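Local coordinates for protein Mannose/sialic acid-binding lectin (Polygonatum cyrtonema, PDB 3A0C) that binds mannose as an anti-HIV plant lectin of the bulb-type family, folded as a beta-prism II, at the interface of chains A and B. Sequence-based numbering; all coordinates share one arbitrary frame. Chains: chain A/B, Mannose/sialic acid-binding lectin.

Contacts 1 and 2 lie about 16 Å apart, measured between the centres of their C-alpha atoms, and both belong to the same two-fold symmetric interface, so each recurs with the chains exchanged. Contact 1 joins the N-terminal residues and strand 86-89 of the two chains; in contact 2 the C-terminal strand 101-104 of chain A and the residue after it lie on chain B. Strand 95-98 serves both, through A:Tyr98 in contact 1 and B:Val95 in contact 2. The reach of the C-terminal segment into the partner suggests a strand-exchanged dimer, as is common among bulb-type lectins.

Contact 1: the interface of chains A and B. Residues chain A 2, 18, 86, 88, 90, 98; chain B 1-3, 5, 86, 88.
A:Asn2 and B:Asn2 meet with matching torsions, each holding CG tucked between its own backbone N and carbonyl carbon (chi1 64° and 62°). In this two-fold interface of the bulb-type (beta-prism II) lectin the two side chains run antiparallel alongside one another, their amide planes 52° apart, and each offers its carbonyl oxygen to the other's backbone. B:Asn2 N donates to A:Asn2 OD1 over 2.9 Å, and A:Asn2 N donates to B:Asn2 OD1 over 3.0 Å; both donors lie in the carbonyl plane. The amide nitrogen A:Asn2 ND2 is used as well, giving a hydrogen to the hydroxyl B:Ser3 OG at 3.0 Å, almost exactly in the amide plane, which fixes the flip of the A:Asn2 amide.

Farther along, B:Val86 presses CB over one face of the A:Tyr98 ring, 3.7 Å from the ring centroid and offset toward the rim, while its CG1 packs on A:Tyr98 CD1. The ring is steadied from its own chain: A:Tyr98 OH donates in plane to the carboxamide oxygen A:Gln90 OE1 at 2.6 Å. Beside it A:Val86 and B:Val86 touch tip to tip through their CG1 methyls, 3.7 Å apart.

Contact 2: the interface of chains A and B. Residues chain A 103, 105; chain B 42, 74, 76, 95.
The indole of A:Trp103 receives the methyl B:Thr76 CG2 over the centre of one face, 4.0 Å above the plane, while the backbone nitrogen of A:Thr105 lies over the rim of the opposite face. At its edge, in plane, stands B:Trp42 CZ2. The two indoles thus reach toward each other tip to tip, A:Trp103 CH2 lying 3.9 Å from B:Trp42 CZ2, and do not stack. Both have CG anti to the backbone N (chi1 -178° for A:Trp103 and -174° for B:Trp42), which carries the six-membered rings inward to this meeting.

B:Trp42 in turn takes the methyl of A:Thr105 over one face: CG2 sits 3.8 Å from the centroid of the five-membered ring and 3.9 Å from that of the six-membered ring, a CH-pi contact shared across the indole. The same methyl also packs against B:Val95 CB. Turning CG2 anti to the carbonyl carbon leaves the hydroxyl of A:Thr105 facing the backbone of B:Val95, where OG1 accepts from B:Val95 N at 3.0 Å with an angle of 162° at the hydrogen. A:Thr105 N donates back to B:Val95 O at 2.9 Å. B:Val95 is therefore gripped through both its backbone N-H and its carbonyl.

Water 1, lying at the indole edge of B:Trp42, connects NE1 with the backbone carbonyl A:Thr105 O, adding a polar link beside the apolar packing. Together these contacts hold the C-terminal end of chain A, with the tryptophan of strand 101-104, against B:Trp42, and so are likely to keep the two chains of the deposited assembly together, as expected of a bulb-type lectin dimer.

Contact 1: the interface of chains A and B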
loop_
_atom_site.group_PDB
_atom_site.type_symbol
_atom_site.label_atom_id
_atom_site.label_comp_id
_atom_site.label_asym_id
_atom_site.label_seq_id
_atom_site.Cartn_x
_atom_site.Cartn_y
_atom_site.Cartn_z
ATOM N N ASN A 2 -3.527 6.184 -0.156
ATOM C CA ASN A 2 -2.955 5.857 -1.450
ATOM C C ASN A 2 -2.913 4.342 -1.634
ATOM O O ASN A 2 -2.018 3.808 -2.292
ATOM C CB ASN A 2 -1.545 6.449 -1.609
ATOM C CG ASN A 2 -0.560 5.874 -0.635
ATOM O OD1 ASN A 2 -0.513 6.285 0.518
ATOM N ND2 ASN A 2 0.235 4.908 -1.086
ATOM N N VAL A 18 -1.208 10.498 -3.577
ATOM C CA VAL A 18 0.067 10.448 -2.872
ATOM C C VAL A 18 0.943 11.573 -3.420
ATOM O O VAL A 18 0.748 12.022 -4.549
ATOM C CB VAL A 18 0.777 9.058 -3.064
ATOM C CG1 VAL A 18 1.346 8.948 -4.461
ATOM C CG2 VAL A 18 1.865 8.865 -2.018
ATOM N N VAL A 86 -3.279 -5.874 -2.375
ATOM C CA VAL A 86 -3.394 -4.433 -2.216
ATOM C C VAL A 86 -2.935 -3.720 -3.494
ATOM O O VAL A 86 -2.014 -4.172 -4.173
ATOM C CB VAL A 86 -2.530 -3.938 -0.979
ATOM C CG1 VAL A 86 -1.028 -4.100 -1.268
ATOM C CG2 VAL A 86 -2.869 -2.497 -0.626
ATOM N N VAL A 88 -1.402 -0.247 -4.715
ATOM C CA VAL A 88 -0.715 0.918 -4.162
ATOM C C VAL A 88 -0.254 1.987 -5.173
ATOM O O VAL A 88 0.460 1.690 -6.136
ATOM C CB VAL A 88 0.546 0.450 -3.314
ATOM C CG1 VAL A 88 1.288 1.644 -2.707
ATOM C CG2 VAL A 88 0.103 -0.504 -2.227
ATOM N N GLN A 90 2.156 4.705 -5.558
ATOM C CA GLN A 90 3.428 5.053 -4.929
ATOM C C GLN A 90 3.976 6.447 -5.201
ATOM O O GLN A 90 3.696 7.046 -6.232
ATOM C CB GLN A 90 4.473 4.007 -5.335
ATOM C CG GLN A 90 4.079 2.592 -4.942
ATOM C CD GLN A 90 5.073 1.539 -5.398
ATOM O OE1 GLN A 90 5.034 0.400 -4.932
ATOM N NE2 GLN A 90 5.958 1.907 -6.309
ATOM N N TYR A 98 0.194 -5.772 -4.929
ATOM C CA TYR A 98 1.041 -6.699 -4.177
ATOM C C TYR A 98 0.194 -7.754 -3.478
ATOM O O TYR A 98 -0.973 -7.514 -3.164
ATOM C CB TYR A 98 1.868 -5.967 -3.100
ATOM C CG TYR A 98 2.879 -4.947 -3.597
ATOM C CD1 TYR A 98 2.540 -3.590 -3.713
ATOM C CD2 TYR A 98 4.199 -5.320 -3.855
ATOM C CE1 TYR A 98 3.488 -2.638 -4.052
ATOM C CE2 TYR A 98 5.155 -4.374 -4.198
ATOM C CZ TYR A 98 4.796 -3.039 -4.288
ATOM O OH TYR A 98 5.761 -2.101 -4.574
ATOM N N VAL B 1 0.929 9.692 3.149
ATOM C CA VAL B 1 1.282 8.364 2.584
ATOM C C VAL B 1 1.048 7.308 3.658
ATOM O O VAL B 1 1.442 7.500 4.808
ATOM C CB VAL B 1 2.770 8.326 2.178
ATOM C CG1 VAL B 1 3.035 7.188 1.210
ATOM C CG2 VAL B 1 3.164 9.657 1.560
ATOM N N ASN B 2 0.393 6.203 3.301
ATOM C CA ASN B 2 0.168 5.139 4.275
ATOM C C ASN B 2 0.773 3.826 3.824
ATOM O O ASN B 2 0.304 2.763 4.203
ATOM C CB ASN B 2 -1.320 4.950 4.586
ATOM C CG ASN B 2 -2.117 4.544 3.387
ATOM O OD1 ASN B 2 -2.471 5.375 2.571
ATOM N ND2 ASN B 2 -2.401 3.263 3.266
ATOM N N SER B 3 1.834 3.912 3.025
ATOM C CA SER B 3 2.526 2.735 2.513
ATOM C C SER B 3 4.038 2.972 2.420
ATOM O O SER B 3 4.482 4.102 2.229
ATOM C CB SER B 3 1.982 2.375 1.128
ATOM O OG SER B 3 2.436 3.281 0.141
ATOM N N SER B 5 7.184 0.940 0.442
ATOM C CA SER B 5 7.513 -0.193 -0.427
ATOM C C SER B 5 9.004 -0.502 -0.533
ATOM O O SER B 5 9.830 0.388 -0.438
ATOM C CB SER B 5 6.942 0.048 -1.807
ATOM O OG SER B 5 7.527 1.210 -2.342
ATOM N N VAL B 86 5.461 -4.482 -0.051
ATOM C CA VAL B 86 4.953 -3.215 0.474
ATOM C C VAL B 86 4.417 -3.379 1.911
ATOM O O VAL B 86 3.886 -4.431 2.282
ATOM C CB VAL B 86 3.813 -2.633 -0.460
ATOM C CG1 VAL B 86 2.560 -3.513 -0.387
ATOM C CG2 VAL B 86 3.487 -1.190 -0.078
ATOM N N VAL B 88 1.730 -1.792 4.388
ATOM C CA VAL B 88 0.553 -0.922 4.367
ATOM C C VAL B 88 -0.222 -0.704 5.679
ATOM O O VAL B 88 -0.720 -1.654 6.294
ATOM C CB VAL B 88 -0.482 -1.407 3.307
ATOM C CG1 VAL B 88 -1.644 -0.434 3.221
ATOM C CG2 VAL B 88 0.178 -1.535 1.949
#

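Contact 2: the interface of chains A and B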
loop_
_atom_site.group_PDB
_atom_site.type_symbol
_atom_site.label_atom_id
_atom_site.label_comp_id
_atom_site.label_asym_id
_atom_site.label_seq_id
_atom_site.Cartn_x
_atom_site.Cartn_y
_atom_site.Cartn_z
ATOM N N TRP A 103 2.540 -10.776 6.335
ATOM C CA TRP A 103 2.530 -10.504 7.756
ATOM C C TRP A 103 1.570 -9.362 8.040
ATOM O O TRP A 103 1.316 -8.544 7.169
ATOM C CB TRP A 103 3.935 -10.082 8.178
ATOM C CG TRP A 103 4.133 -9.802 9.643
ATOM C CD1 TRP A 103 4.484 -10.702 10.610
ATOM C CD2 TRP A 103 4.074 -8.524 10.292
ATOM N NE1 TRP A 103 4.658 -10.069 11.812
ATOM C CE2 TRP A 103 4.413 -8.732 11.649
ATOM C CE3 TRP A 103 3.771 -7.219 9.858
ATOM C CZ2 TRP A 103 4.461 -7.692 12.578
ATOM C CZ3 TRP A 103 3.822 -6.178 10.784
ATOM C CH2 TRP A 103 4.165 -6.423 12.127
ATOM N N THR A 105 -0.069 -6.901 11.717
ATOM C CA THR A 105 0.031 -6.636 13.146
ATOM C C THR A 105 -1.160 -7.223 13.911
ATOM O O THR A 105 -1.042 -7.587 15.083
ATOM C CB THR A 105 0.113 -5.120 13.429
ATOM O OG1 THR A 105 -0.944 -4.444 12.729
ATOM C CG2 THR A 105 1.455 -4.568 12.983
ATOM N N TRP B 42 -0.241 -0.705 19.187
ATOM C CA TRP B 42 0.732 -1.720 18.819
ATOM C C TRP B 42 2.171 -1.172 18.845
ATOM O O TRP B 42 2.390 0.021 18.642
ATOM C CB TRP B 42 0.422 -2.257 17.423
ATOM C CG TRP B 42 1.309 -3.406 17.041
ATOM C CD1 TRP B 42 1.064 -4.725 17.249
ATOM C CD2 TRP B 42 2.599 -3.327 16.425
ATOM N NE1 TRP B 42 2.119 -5.475 16.803
ATOM C CE2 TRP B 42 3.076 -4.643 16.292
ATOM C CE3 TRP B 42 3.398 -2.269 15.975
ATOM C CZ2 TRP B 42 4.320 -4.940 15.728
ATOM C CZ3 TRP B 42 4.647 -2.564 15.408
ATOM C CH2 TRP B 42 5.091 -3.892 15.293
ATOM N N TRP B 74 15.307 -5.556 15.545
ATOM C CA TRP B 74 14.034 -6.244 15.429
ATOM C C TRP B 74 13.815 -6.623 13.975
ATOM O O TRP B 74 14.322 -5.955 13.081
ATOM C CB TRP B 74 12.927 -5.297 15.877
ATOM C CG TRP B 74 11.527 -5.828 15.816
ATOM C CD1 TRP B 74 10.825 -6.410 16.831
ATOM C CD2 TRP B 74 10.619 -5.713 14.716
ATOM N NE1 TRP B 74 9.530 -6.651 16.440
ATOM C CE2 TRP B 74 9.375 -6.232 15.145
ATOM C CE3 TRP B 74 10.731 -5.215 13.411
ATOM C CZ2 TRP B 74 8.252 -6.263 14.312
ATOM C CZ3 TRP B 74 9.609 -5.247 12.583
ATOM C CH2 TRP B 74 8.390 -5.766 13.040
ATOM N N THR B 76 10.778 -9.093 11.381
ATOM C CA THR B 76 9.630 -10.000 11.312
ATOM C C THR B 76 10.152 -11.342 10.792
ATOM O O THR B 76 9.494 -12.374 10.926
ATOM C CB THR B 76 8.553 -9.492 10.347
ATOM O OG1 THR B 76 9.049 -9.575 9.013
ATOM C CG2 THR B 76 8.187 -8.051 10.651
ATOM N N VAL B 95 -1.780 -3.299 10.108
ATOM C CA VAL B 95 -0.584 -2.968 9.333
ATOM C C VAL B 95 -0.108 -4.261 8.680
ATOM O O VAL B 95 0.283 -5.198 9.357
ATOM C CB VAL B 95 0.523 -2.402 10.229
ATOM C CG1 VAL B 95 1.812 -2.266 9.440
ATOM C CG2 VAL B 95 0.096 -1.071 10.784
HETATM O O HOH W 1 1.044 -8.454 16.926
#